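PDB 1BVP: core protein VP7 from Bluetongue virus, which forms the trimeric building block of the virus's inner capsid surface layer, assembling as 260 capsomers on a scaffold of VP3. Local coordinates for residues Met61-Leu66 against Pro325-His330; Glu134-Gln137 against Trp141-Arg144; Ile191-Phe194 against Asn200-Gln203. All blocks are in the same frame, centred on the assembly; numbering follows the deposited sequence.

Contact 1 (Met61-Leu66 against Pro325-His330); sequences MFFMCL and PEFAIH
Phe62 and Phe63, neighbours on helix 55-73, receive Pro325 and Phe327 from the irregular chain that follows helix 304-323. Pro325 CG sits over one face of Phe62 in a CH-pi contact. It stands 3.9 Å from the centroid of the Phe62 ring and 23° off the normal, displaced toward the rim, so that Pro325 CG comes within 3.6 Å of Phe62 CG. Phe63 approaches Phe327 edge-on: its CE1 lies over the centre of the Phe327 ring, with the planes at 83°, a T-shaped pair whose centroids are 5.1 Å apart. Phe62 meets Phe327 rim to rim, CE2 of Phe62 lying 3.9 Å from CZ of Phe327, and the three rings form one aromatic cluster. Setting Phe62 CG anti to the backbone N (chi1 -180°) carries this ring out toward the loop, where both Pro325 and Phe327 touch it.

Further out, Leu316 of helix 304-323 packs on Phe62, Tyr84 meets the ring of Phe63, and Thr277 touches Phe327. The backbone on either side of Phe327 is held by Asn59 OD1, which accepts from Glu326 N, and by Asp83 OD2, which accepts from Ala328 N. Since no hydrogen bond joins 61-66 to 325-330, the contact itself is apolar and aromatic, while the hydrogen bonds around it probably help to set the path of the loop.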
# COMPACT_ATOMS: atom_id res chain seq x y z
N MET A 61 -15.45 -29.66 -10.71
CA MET A 61 -15.84 -28.57 -9.82
C MET A 61 -15.13 -27.29 -10.24
O MET A 61 -15.74 -26.20 -10.25
CB MET A 61 -15.49 -28.86 -8.37
CG MET A 61 -15.96 -27.74 -7.46
SD MET A 61 -15.72 -28.07 -5.72
CE MET A 61 -17.36 -28.56 -5.36
N PHE A 62 -13.85 -27.42 -10.60
CA PHE A 62 -13.09 -26.28 -11.06
C PHE A 62 -13.73 -25.69 -12.32
O PHE A 62 -13.84 -24.47 -12.46
CB PHE A 62 -11.64 -26.63 -11.35
CG PHE A 62 -10.85 -25.45 -11.83
CD1 PHE A 62 -10.49 -24.44 -10.93
CD2 PHE A 62 -10.58 -25.28 -13.18
CE1 PHE A 62 -9.89 -23.27 -11.38
CE2 PHE A 62 -9.98 -24.11 -13.65
CZ PHE A 62 -9.64 -23.10 -12.75
N PHE A 63 -14.18 -26.56 -13.23
CA PHE A 63 -14.83 -26.07 -14.44
C PHE A 63 -16.09 -25.32 -14.12
O PHE A 63 -16.44 -24.37 -14.81
CB PHE A 63 -15.12 -27.19 -15.40
CG PHE A 63 -13.89 -27.84 -15.95
CD1 PHE A 63 -12.69 -27.14 -16.04
CD2 PHE A 63 -13.94 -29.16 -16.40
CE1 PHE A 63 -11.55 -27.75 -16.57
CE2 PHE A 63 -12.80 -29.77 -16.92
CZ PHE A 63 -11.61 -29.08 -17.01
N MET A 64 -16.75 -25.69 -13.02
CA MET A 64 -17.98 -25.01 -12.62
C MET A 64 -17.62 -23.60 -12.18
O MET A 64 -18.31 -22.64 -12.48
CB MET A 64 -18.66 -25.76 -11.47
CG MET A 64 -19.88 -25.03 -10.97
SD MET A 64 -20.58 -25.67 -9.49
CE MET A 64 -19.29 -25.36 -8.22
N CYS A 65 -16.52 -23.48 -11.46
CA CYS A 65 -16.04 -22.19 -11.00
C CYS A 65 -15.60 -21.33 -12.18
O CYS A 65 -15.95 -20.13 -12.26
CB CYS A 65 -14.91 -22.41 -10.06
SG CYS A 65 -15.49 -23.00 -8.49
N LEU A 66 -14.87 -21.94 -13.12
CA LEU A 66 -14.44 -21.24 -14.32
C LEU A 66 -15.67 -20.70 -15.07
O LEU A 66 -15.72 -19.52 -15.45
CB LEU A 66 -13.64 -22.17 -15.21
CG LEU A 66 -13.02 -21.62 -16.49
CD1 LEU A 66 -12.30 -20.31 -16.26
CD2 LEU A 66 -12.03 -22.65 -17.02
N PRO A 325 -6.59 -28.70 -10.21
CA PRO A 325 -7.05 -29.41 -11.41
C PRO A 325 -5.94 -29.66 -12.42
O PRO A 325 -4.86 -29.08 -12.31
CB PRO A 325 -8.13 -28.48 -11.95
CG PRO A 325 -7.64 -27.15 -11.60
CD PRO A 325 -7.07 -27.31 -10.20
N GLU A 326 -6.18 -30.60 -13.34
CA GLU A 326 -5.23 -30.96 -14.39
C GLU A 326 -5.97 -31.15 -15.67
O GLU A 326 -6.76 -32.08 -15.81
CB GLU A 326 -4.50 -32.25 -14.08
CG GLU A 326 -3.52 -32.18 -12.93
CD GLU A 326 -2.83 -33.51 -12.68
OE1 GLU A 326 -2.54 -34.23 -13.68
OE2 GLU A 326 -2.59 -33.84 -11.49
N PHE A 327 -5.74 -30.27 -16.61
CA PHE A 327 -6.38 -30.38 -17.89
C PHE A 327 -5.49 -29.72 -18.92
O PHE A 327 -4.50 -29.07 -18.57
CB PHE A 327 -7.77 -29.77 -17.85
CG PHE A 327 -7.79 -28.35 -17.42
CD1 PHE A 327 -7.65 -28.02 -16.07
CD2 PHE A 327 -7.98 -27.33 -18.34
CE1 PHE A 327 -7.69 -26.69 -15.65
CE2 PHE A 327 -8.02 -26.00 -17.93
CZ PHE A 327 -7.88 -25.68 -16.59
N ALA A 328 -5.85 -29.88 -20.19
CA ALA A 328 -5.07 -29.36 -21.30
C ALA A 328 -5.58 -28.07 -21.91
O ALA A 328 -6.78 -27.88 -22.08
CB ALA A 328 -4.99 -30.41 -22.37
N ILE A 329 -4.64 -27.20 -22.29
CA ILE A 329 -4.95 -25.92 -22.93
C ILE A 329 -4.20 -25.89 -24.27
O ILE A 329 -3.03 -26.31 -24.34
CB ILE A 329 -4.56 -24.74 -22.03
CG1 ILE A 329 -5.50 -24.70 -20.83
CG2 ILE A 329 -4.66 -23.45 -22.79
CD1 ILE A 329 -5.15 -23.68 -19.81
N HIS A 330 -4.87 -25.50 -25.34
CA HIS A 330 -4.24 -25.47 -26.66
C HIS A 330 -2.98 -24.62 -26.68
O HIS A 330 -2.98 -23.47 -26.25
CB HIS A 330 -5.20 -24.94 -27.73
CG HIS A 330 -6.30 -25.90 -28.08
ND1 HIS A 330 -6.11 -27.26 -28.19
CD2 HIS A 330 -7.62 -25.68 -28.31
CE1 HIS A 330 -7.26 -27.85 -28.47
NE2 HIS A 330 -8.20 -26.92 -28.54

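Contact 2 (Glu134-Gln137 against Trp141-Arg144); sequences ETFQ and WFMR
Phe136 and Phe142 mark the closest approach of the two backbones, yet their CA atoms are 8.6 Å apart, and no hydrogen bond crosses between the segments. Glu134-Gln137 begins as a strand, whereas Trp141-Arg144 is extended without being a regular strand, and only three residues separate the two. Each finds its backbone partners in other parts of the domain: Phe136 bonds to Val153 of strand 149-155, and Trp141 to Ala195.

The gap is bridged by side chains. The edge of Phe136 points at the face of Phe142, with CE2 of Phe136 3.6 Å above the plane of the Phe142 ring and over its centre. The centroids are 4.9 Å apart and the planes stand at 71°, an edge-to-face pair. With CG anti to the backbone N (chi1 179°), Phe142 reaches toward the strand and presents its face to the incoming edge. Arg144 adds a looser contact at the margin: its poorly ordered side chain bends back at chi3, leaving NH2 of Arg144 4.2 Å from CZ of Phe136. Arg144 NH2 also lies 6.0 Å from Glu134 OE1, too far for a salt bridge. The carboxylate of Glu134 instead pairs through OE2 with Arg190 of the second subunit.

Asn193 of the second subunit touches Phe142, and residues 134-136 pair in parallel with a strand of that subunit, so the sheet continues from one chain into the next. The aromatic pair lies in the beta-sandwich domain of VP7, beside the parallel beta pairing that links neighbouring subunits of the trimer.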
# COMPACT_ATOMS: atom_id res chain seq x y z
N GLU A 134 12.61 17.85 -21.36
CA GLU A 134 13.88 18.49 -21.04
C GLU A 134 14.00 18.68 -19.55
O GLU A 134 13.00 18.93 -18.89
CB GLU A 134 13.93 19.89 -21.65
CG GLU A 134 13.63 19.96 -23.13
CD GLU A 134 13.35 21.38 -23.61
OE1 GLU A 134 12.82 22.19 -22.80
OE2 GLU A 134 13.65 21.66 -24.79
N THR A 135 15.23 18.66 -19.06
CA THR A 135 15.50 18.90 -17.66
C THR A 135 16.81 19.76 -17.57
O THR A 135 17.66 19.71 -18.47
CB THR A 135 15.62 17.57 -16.89
OG1 THR A 135 15.68 17.82 -15.47
CG2 THR A 135 16.86 16.78 -17.34
N PHE A 136 16.94 20.55 -16.51
CA PHE A 136 18.09 21.42 -16.28
C PHE A 136 18.94 20.97 -15.12
O PHE A 136 18.39 20.61 -14.09
CB PHE A 136 17.59 22.82 -15.96
CG PHE A 136 17.05 23.53 -17.17
CD1 PHE A 136 15.92 23.03 -17.84
CD2 PHE A 136 17.70 24.64 -17.69
CE1 PHE A 136 15.46 23.64 -19.02
CE2 PHE A 136 17.24 25.25 -18.86
CZ PHE A 136 16.12 24.74 -19.53
N GLN A 137 20.27 21.03 -15.24
CA GLN A 137 21.14 20.61 -14.12
C GLN A 137 20.72 21.28 -12.83
O GLN A 137 20.57 22.52 -12.74
CB GLN A 137 22.60 20.92 -14.35
CG GLN A 137 23.45 20.47 -13.18
CD GLN A 137 24.88 20.98 -13.24
OE1 GLN A 137 25.12 22.09 -13.67
NE2 GLN A 137 25.82 20.17 -12.78
N TRP A 141 22.69 28.01 -12.19
CA TRP A 141 22.02 29.22 -12.62
C TRP A 141 21.62 29.18 -14.08
O TRP A 141 22.33 28.63 -14.94
CB TRP A 141 22.96 30.39 -12.35
CG TRP A 141 22.44 31.71 -12.82
CD1 TRP A 141 22.57 32.25 -14.08
CD2 TRP A 141 21.69 32.65 -12.04
NE1 TRP A 141 21.93 33.47 -14.13
CE2 TRP A 141 21.39 33.75 -12.90
CE3 TRP A 141 21.24 32.68 -10.71
CZ2 TRP A 141 20.65 34.86 -12.47
CZ3 TRP A 141 20.51 33.78 -10.28
CH2 TRP A 141 20.22 34.86 -11.16
N PHE A 142 20.47 29.75 -14.36
CA PHE A 142 19.99 29.82 -15.74
C PHE A 142 18.87 30.82 -15.83
O PHE A 142 17.83 30.71 -15.15
CB PHE A 142 19.57 28.47 -16.28
CG PHE A 142 19.04 28.52 -17.67
CD1 PHE A 142 17.75 28.96 -17.92
CD2 PHE A 142 19.86 28.15 -18.74
CE1 PHE A 142 17.26 29.03 -19.24
CE2 PHE A 142 19.39 28.22 -20.06
CZ PHE A 142 18.09 28.66 -20.31
N MET A 143 19.13 31.85 -16.62
CA MET A 143 18.20 32.94 -16.82
C MET A 143 17.92 33.09 -18.30
O MET A 143 18.84 33.11 -19.11
CB MET A 143 18.80 34.21 -16.27
CG MET A 143 17.87 35.38 -16.38
SD MET A 143 16.70 35.44 -15.06
CE MET A 143 17.75 35.37 -13.62
N ARG A 144 16.64 33.10 -18.65
CA ARG A 144 16.23 33.23 -20.03
C ARG A 144 16.43 34.70 -20.42
O ARG A 144 16.16 35.61 -19.62
CB ARG A 144 14.78 32.79 -20.16
CG ARG A 144 14.42 32.30 -21.53
CD ARG A 144 13.25 31.36 -21.43
NE ARG A 144 13.67 29.96 -21.30
CZ ARG A 144 13.05 29.06 -20.53
NH1 ARG A 144 11.99 29.41 -19.79
NH2 ARG A 144 13.41 27.77 -20.58

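Contact 3 (Ile191-Phe194 against Asn200-Gln203); sequences IENF and NSQQ
Phe194 and Gln202 form an antiparallel hydrogen-bonded pair, Phe194 N giving to Gln202 O at 3.0 Å and Gln202 N giving to Phe194 O at 2.9 Å. On the side chain level the same two residues lie alongside each other and point the same way. Phe194 CG sits between the backbone N and the carbonyl carbon (chi1 59°), which brings its ring beside the opposite strand. There Gln202 CB lies over one face, 3.9 Å from the centroid of the Phe194 ring in a CH-pi contact, and CG of Gln202 comes within 3.5 Å of Phe194 CZ.

The pairing belongs to the beta hairpin of strands 183-195 and 201-203, at a place where the first strand turns a corner at Glu192 and Asn193. At that corner Asn193 ND2 gives a bent bond (135° at the hydrogen) of 3.0 Å to Gln203 OE1. ND2 stands 42° out of the plane of the Gln203 side-chain carbonyl, off its lone pairs, while OE1 lies close to the amide plane of Asn193. Glu192 O receives a CA-H...O contact from Gln203 CA at 3.3 Å.

Ser201 OG bonds to Arg140 of the third subunit, and Phe142 of that subunit packs against Gln203.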
# COMPACT_ATOMS: atom_id res chain seq x y z
N ILE A 191 18.48 27.56 -2.26
CA ILE A 191 19.63 26.75 -2.70
C ILE A 191 20.83 27.57 -2.19
O ILE A 191 21.19 28.61 -2.76
CB ILE A 191 19.71 26.58 -4.22
CG1 ILE A 191 18.41 25.96 -4.76
CG2 ILE A 191 20.88 25.66 -4.57
CD1 ILE A 191 18.39 25.79 -6.27
N GLU A 192 21.38 27.14 -1.06
CA GLU A 192 22.47 27.81 -0.37
C GLU A 192 23.79 27.93 -1.12
O GLU A 192 24.52 28.88 -0.87
CB GLU A 192 22.69 27.12 0.99
CG GLU A 192 23.28 27.99 2.08
CD GLU A 192 22.56 29.31 2.22
OE1 GLU A 192 21.32 29.39 2.05
OE2 GLU A 192 23.26 30.31 2.52
N ASN A 193 24.09 27.01 -2.03
CA ASN A 193 25.34 27.04 -2.79
C ASN A 193 25.03 26.56 -4.18
O ASN A 193 24.66 25.40 -4.34
CB ASN A 193 26.35 26.08 -2.16
CG ASN A 193 27.78 26.31 -2.63
OD1 ASN A 193 28.48 25.37 -3.03
ND2 ASN A 193 28.26 27.53 -2.50
N PHE A 194 25.10 27.45 -5.17
CA PHE A 194 24.82 27.07 -6.56
C PHE A 194 25.92 27.49 -7.54
O PHE A 194 26.80 28.26 -7.20
CB PHE A 194 23.48 27.66 -7.01
CG PHE A 194 23.40 29.16 -6.93
CD1 PHE A 194 23.14 29.79 -5.71
CD2 PHE A 194 23.48 29.94 -8.09
CE1 PHE A 194 22.95 31.19 -5.65
CE2 PHE A 194 23.29 31.34 -8.04
CZ PHE A 194 23.03 31.96 -6.82
N ASN A 200 31.49 29.11 -11.21
CA ASN A 200 31.89 29.46 -9.85
C ASN A 200 30.69 29.44 -8.89
O ASN A 200 29.56 29.77 -9.29
CB ASN A 200 32.58 30.84 -9.84
CG ASN A 200 31.67 31.94 -10.36
OD1 ASN A 200 31.27 32.83 -9.60
ND2 ASN A 200 31.30 31.87 -11.66
N SER A 201 30.95 29.07 -7.64
CA SER A 201 29.92 29.03 -6.63
C SER A 201 29.39 30.39 -6.24
O SER A 201 30.10 31.38 -6.25
CB SER A 201 30.45 28.34 -5.39
OG SER A 201 30.91 27.04 -5.71
N GLN A 202 28.14 30.42 -5.81
CA GLN A 202 27.49 31.64 -5.37
C GLN A 202 26.53 31.21 -4.23
O GLN A 202 26.10 30.05 -4.16
CB GLN A 202 26.74 32.26 -6.55
CG GLN A 202 26.04 33.55 -6.23
CD GLN A 202 26.92 34.76 -6.40
OE1 GLN A 202 28.03 34.66 -6.93
NE2 GLN A 202 26.43 35.92 -5.97
N GLN A 203 26.25 32.11 -3.29
CA GLN A 203 25.37 31.82 -2.17
C GLN A 203 24.05 32.56 -2.31
O GLN A 203 23.99 33.61 -2.96
CB GLN A 203 25.97 32.35 -0.87
CG GLN A 203 26.30 31.32 0.13
CD GLN A 203 27.65 30.73 -0.12
OE1 GLN A 203 27.96 30.28 -1.24
NE2 GLN A 203 28.50 30.77 0.91

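Overall arrangement
Contact 1 lies in the helical part of the chain, and contacts 2 and 3 in the beta-sandwich part on the opposite side of the chain's centre. Centre to centre, contact 1 is about 60 Å from contact 2 and 67 Å from contact 3, although both are nested in sequence inside the long loop that it closes. Contacts 2 and 3 follow one another along the chain, with centres about 15 Å apart, and touch where Trp141 CE3 meets Phe194 CE2 at 3.6 Å. They also meet between subunits: residues of 134-137 and 141-144 in one chain pack on 191-194 and 200-203 of a neighbour. No other subunit touches contact 1.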